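Local coordinates for protein beta-lactamase (Serratia marcescens, PDB 5GWA) that probably hydrolyses beta-lactam antibiotics to substituted beta-amino acids, as a class A extended-spectrum enzyme of antibiotic resistance, and here holds the inhibitor avibactam, at residues A[3-7]-A[270-274]; A[25-29]-A[168-172]. Numbering follows the deposited sequence.

Contact 1. Residues A[3-7]-A[270-274]; sequences GTDSL and SVWDY
The first turn of the N-terminal helix 4-15 packs here against the late part of the C-terminal helix 257-276, a pairing characteristic of the class A beta-lactamase fold. Helical phi/psi values run from T4 to L7 (near -60/-40) and through all of 270-274, with one i+4 backbone bond in each segment: L7 N to G3 O at 3.0 Å and Y274 N to S270 O at 3.1 Å. The two turns run in roughly opposite directions, and the closest CA pair is L7 with Y274, 7.2 Å apart; 254 Å² is buried in all. S270 directs its CA-to-CB bond at the partner, and its carbonyl O lies 3.6 Å from L7 CD1, with S270 CB 4.0 Å from the same methyl. V271 is set sideways (chi1 t), so that its CG2 comes within 4.3 Å of L7 CD2. Y274 then closes the contact: L7, in a t,p rotamer, brings CD2 to 3.8 Å from Y274 CB, and the tyrosine (chi1 t, chi2 80°) extends its ring to the start of helix 4-15, where CE1 is 3.5 Å from G3 O. Its OH lies 3.3 Å from T4 N at an angle too poor for a hydrogen bond, and 3.5 Å from T4 OG1. L7 is thus the contact's buried apolar centre; Y274 stays partly exposed. Towards the sheet, V271 and W272 rest on F244 of strand 243-253; W272, directed away from helix 4-15, also reaches L206, T210 and P239, while T4 touches F33 between strands 21-28 and 34-37.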
# COMPACT_ATOMS: atom_id res chain seq x y z
N GLY A 3 -32.60 2.31 -28.94
CA GLY A 3 -31.99 3.37 -28.08
C GLY A 3 -30.99 2.79 -27.10
O GLY A 3 -29.80 3.11 -27.15
N THR A 4 -31.46 1.91 -26.22
CA THR A 4 -30.58 1.10 -25.37
C THR A 4 -29.65 0.22 -26.20
O THR A 4 -28.48 0.01 -25.85
CB THR A 4 -31.39 0.20 -24.44
OG1 THR A 4 -32.29 1.00 -23.66
CG2 THR A 4 -30.46 -0.58 -23.50
N ASP A 5 -30.19 -0.36 -27.28
CA ASP A 5 -29.35 -1.12 -28.19
C ASP A 5 -28.28 -0.24 -28.84
O ASP A 5 -27.15 -0.68 -29.04
CB ASP A 5 -30.20 -1.81 -29.25
CG ASP A 5 -30.73 -3.14 -28.78
OD1 ASP A 5 -29.94 -4.11 -28.75
OD2 ASP A 5 -31.91 -3.19 -28.38
N SER A 6 -28.64 1.00 -29.15
CA SER A 6 -27.71 1.94 -29.75
C SER A 6 -26.56 2.32 -28.80
O SER A 6 -25.40 2.40 -29.21
CB SER A 6 -28.46 3.20 -30.17
OG SER A 6 -27.61 4.04 -30.93
N LEU A 7 -26.90 2.59 -27.55
CA LEU A 7 -25.90 2.84 -26.51
C LEU A 7 -24.95 1.66 -26.35
O LEU A 7 -23.73 1.82 -26.34
CB LEU A 7 -26.62 3.12 -25.18
CG LEU A 7 -25.74 3.21 -23.93
CD1 LEU A 7 -24.69 4.31 -24.04
CD2 LEU A 7 -26.62 3.40 -22.70
N SER A 270 -20.97 7.85 -21.34
CA SER A 270 -21.88 7.43 -22.42
C SER A 270 -23.23 7.06 -21.82
O SER A 270 -24.28 7.47 -22.33
CB SER A 270 -21.34 6.24 -23.22
OG SER A 270 -20.22 6.60 -24.02
N VAL A 271 -23.21 6.31 -20.72
CA VAL A 271 -24.44 5.87 -20.09
C VAL A 271 -25.19 7.06 -19.50
O VAL A 271 -26.40 7.19 -19.65
CB VAL A 271 -24.17 4.80 -19.01
CG1 VAL A 271 -25.41 4.45 -18.24
CG2 VAL A 271 -23.58 3.55 -19.65
N TRP A 272 -24.45 7.92 -18.80
CA TRP A 272 -24.99 9.15 -18.24
C TRP A 272 -25.66 10.00 -19.33
O TRP A 272 -26.81 10.40 -19.18
CB TRP A 272 -23.87 9.93 -17.54
CG TRP A 272 -24.25 11.30 -17.11
CD1 TRP A 272 -24.17 12.46 -17.86
CD2 TRP A 272 -24.73 11.70 -15.83
NE1 TRP A 272 -24.57 13.53 -17.12
CE2 TRP A 272 -25.02 13.08 -15.90
CE3 TRP A 272 -25.07 11.02 -14.66
CZ2 TRP A 272 -25.40 13.82 -14.78
CZ3 TRP A 272 -25.50 11.75 -13.56
CH2 TRP A 272 -25.71 13.13 -13.64
N ASP A 273 -24.94 10.23 -20.42
CA ASP A 273 -25.46 11.08 -21.50
C ASP A 273 -26.77 10.50 -22.05
O ASP A 273 -27.70 11.23 -22.28
CB ASP A 273 -24.44 11.24 -22.64
CG ASP A 273 -23.32 12.20 -22.29
OD1 ASP A 273 -23.45 12.98 -21.31
OD2 ASP A 273 -22.33 12.23 -23.04
N TYR A 274 -26.85 9.17 -22.20
CA TYR A 274 -28.08 8.51 -22.66
C TYR A 274 -29.23 8.68 -21.68
O TYR A 274 -30.38 9.05 -22.06
CB TYR A 274 -27.81 7.02 -22.90
CG TYR A 274 -29.05 6.27 -23.32
CD1 TYR A 274 -29.49 6.32 -24.64
CD2 TYR A 274 -29.86 5.63 -22.39
CE1 TYR A 274 -30.67 5.70 -25.02
CE2 TYR A 274 -31.03 5.01 -22.76
CZ TYR A 274 -31.43 5.05 -24.08
OH TYR A 274 -32.59 4.41 -24.45

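Contact 2. Residues A[25-29]-A[168-172]; sequences AVLGI and VQLLK
Helix 164-175 lies here on a strand of the five-stranded antiparallel sheet of the class A beta-lactamase alpha/beta domain. Residues 25-27 are extended (phi near -139°, psi 127 to 147°), whereas I29 (-84/-47) turns the chain out of the strand. The short axes of 25-28 and 168-172 approach to 8.4 Å and run nearly along each other, with a signed crossing of -28°; L27 lies over V168 (CA to CA 6.1 Å) and I29 over K172 (5.9 Å). Of the 380 Å² buried, most belongs to K172, V168 and L27. V168 and K172, one turn apart and joined by K172 N to V168 O at 2.9 Å, both face the strand. V168 (chi1 m) fits between the two inward residues of the strand: its CG2 is 3.7 Å from A25 CB and 3.9 Å from L27 CB, and its CG1 is 3.4 Å from A25 O. L27 (t,p) lays CD2 over the helix backbone, 3.8 Å from V168 O and 3.9 Å from Q169 N, and also 3.9 Å from K172 CD. On the other face of the strand V26 points away from the helix, onto F244. K172 is fully extended, every chi t; I29 CD1 packs 3.9 Å from K172 CB, and the strand's end is tied down by K172 NZ donating to G28 O at 2.8 Å.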
# COMPACT_ATOMS: atom_id res chain seq x y z
N ALA A 25 -22.03 -3.61 -16.71
CA ALA A 25 -23.46 -3.78 -16.48
C ALA A 25 -24.03 -2.50 -15.92
O ALA A 25 -23.37 -1.79 -15.14
CB ALA A 25 -23.77 -4.92 -15.55
N VAL A 26 -25.28 -2.24 -16.29
CA VAL A 26 -26.04 -1.09 -15.83
C VAL A 26 -27.45 -1.59 -15.52
O VAL A 26 -28.01 -2.37 -16.29
CB VAL A 26 -26.14 0.02 -16.90
CG1 VAL A 26 -26.79 1.27 -16.30
CG2 VAL A 26 -24.79 0.38 -17.46
N LEU A 27 -28.00 -1.13 -14.40
CA LEU A 27 -29.39 -1.40 -14.05
C LEU A 27 -30.01 -0.13 -13.48
O LEU A 27 -29.52 0.43 -12.48
CB LEU A 27 -29.42 -2.51 -13.01
CG LEU A 27 -30.58 -3.44 -12.78
CD1 LEU A 27 -31.10 -3.96 -14.14
CD2 LEU A 27 -30.12 -4.60 -11.91
N GLY A 28 -31.14 0.29 -14.04
CA GLY A 28 -31.87 1.38 -13.41
C GLY A 28 -32.38 0.98 -12.03
O GLY A 28 -32.78 -0.15 -11.82
N ILE A 29 -32.44 1.93 -11.10
CA ILE A 29 -32.93 1.63 -9.78
C ILE A 29 -34.44 1.69 -9.73
O ILE A 29 -35.10 0.78 -9.22
CB ILE A 29 -32.33 2.57 -8.71
CG1 ILE A 29 -30.81 2.41 -8.61
CG2 ILE A 29 -32.92 2.25 -7.36
CD1 ILE A 29 -30.37 0.99 -8.35
N VAL A 168 -24.48 -5.29 -10.30
CA VAL A 168 -25.53 -4.28 -10.31
C VAL A 168 -26.86 -4.82 -9.72
O VAL A 168 -27.59 -4.05 -9.10
CB VAL A 168 -25.76 -3.61 -11.66
CG1 VAL A 168 -24.55 -2.81 -12.10
CG2 VAL A 168 -26.20 -4.62 -12.72
N GLN A 169 -27.14 -6.11 -9.86
CA GLN A 169 -28.27 -6.73 -9.14
C GLN A 169 -28.12 -6.52 -7.64
O GLN A 169 -29.08 -6.12 -6.96
CB GLN A 169 -28.37 -8.21 -9.47
CG GLN A 169 -28.81 -8.46 -10.91
CD GLN A 169 -28.43 -9.83 -11.41
OE1 GLN A 169 -28.23 -10.76 -10.62
NE2 GLN A 169 -28.39 -9.99 -12.73
N LEU A 170 -26.92 -6.79 -7.14
CA LEU A 170 -26.66 -6.58 -5.73
C LEU A 170 -26.76 -5.12 -5.34
O LEU A 170 -27.24 -4.79 -4.23
CB LEU A 170 -25.31 -7.18 -5.36
CG LEU A 170 -24.87 -7.10 -3.90
CD1 LEU A 170 -25.78 -8.02 -3.08
CD2 LEU A 170 -23.42 -7.53 -3.69
N LEU A 171 -26.16 -4.23 -6.13
CA LEU A 171 -26.22 -2.80 -5.84
C LEU A 171 -27.66 -2.28 -5.78
O LEU A 171 -27.96 -1.41 -4.97
CB LEU A 171 -25.43 -1.99 -6.86
CG LEU A 171 -23.92 -2.11 -6.75
CD1 LEU A 171 -23.27 -1.68 -8.04
CD2 LEU A 171 -23.34 -1.32 -5.59
N LYS A 172 -28.53 -2.82 -6.63
CA LYS A 172 -29.93 -2.41 -6.65
C LYS A 172 -30.72 -2.91 -5.43
O LYS A 172 -31.41 -2.09 -4.79
CB LYS A 172 -30.58 -2.87 -7.95
CG LYS A 172 -32.06 -2.55 -8.06
CD LYS A 172 -32.56 -2.84 -9.45
CE LYS A 172 -34.02 -2.49 -9.62
NZ LYS A 172 -34.40 -2.36 -11.06

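The C-terminal helix of contact 1 and helix 164-175 of contact 2 pack on opposite faces of strand 21-28; the contact centres are about 16 Å apart. A25 and L27 turn to helix 164-175, while V26 turns the other way and its CG1 meets V271 CG1 of contact 1 at 4.0 Å. Contact 1 joins the two chain ends, its centre about 23 Å from the centre of the chain; the centre of contact 2, which falls between those ends in sequence, is about 13 Å from it. Contact 2 connects towards the avibactam pocket: L170 and L171 pack on F51, next in sequence to the ligand-contacting K50. I29 hydrogen-bonds through its backbone to H243, a sodium ligand.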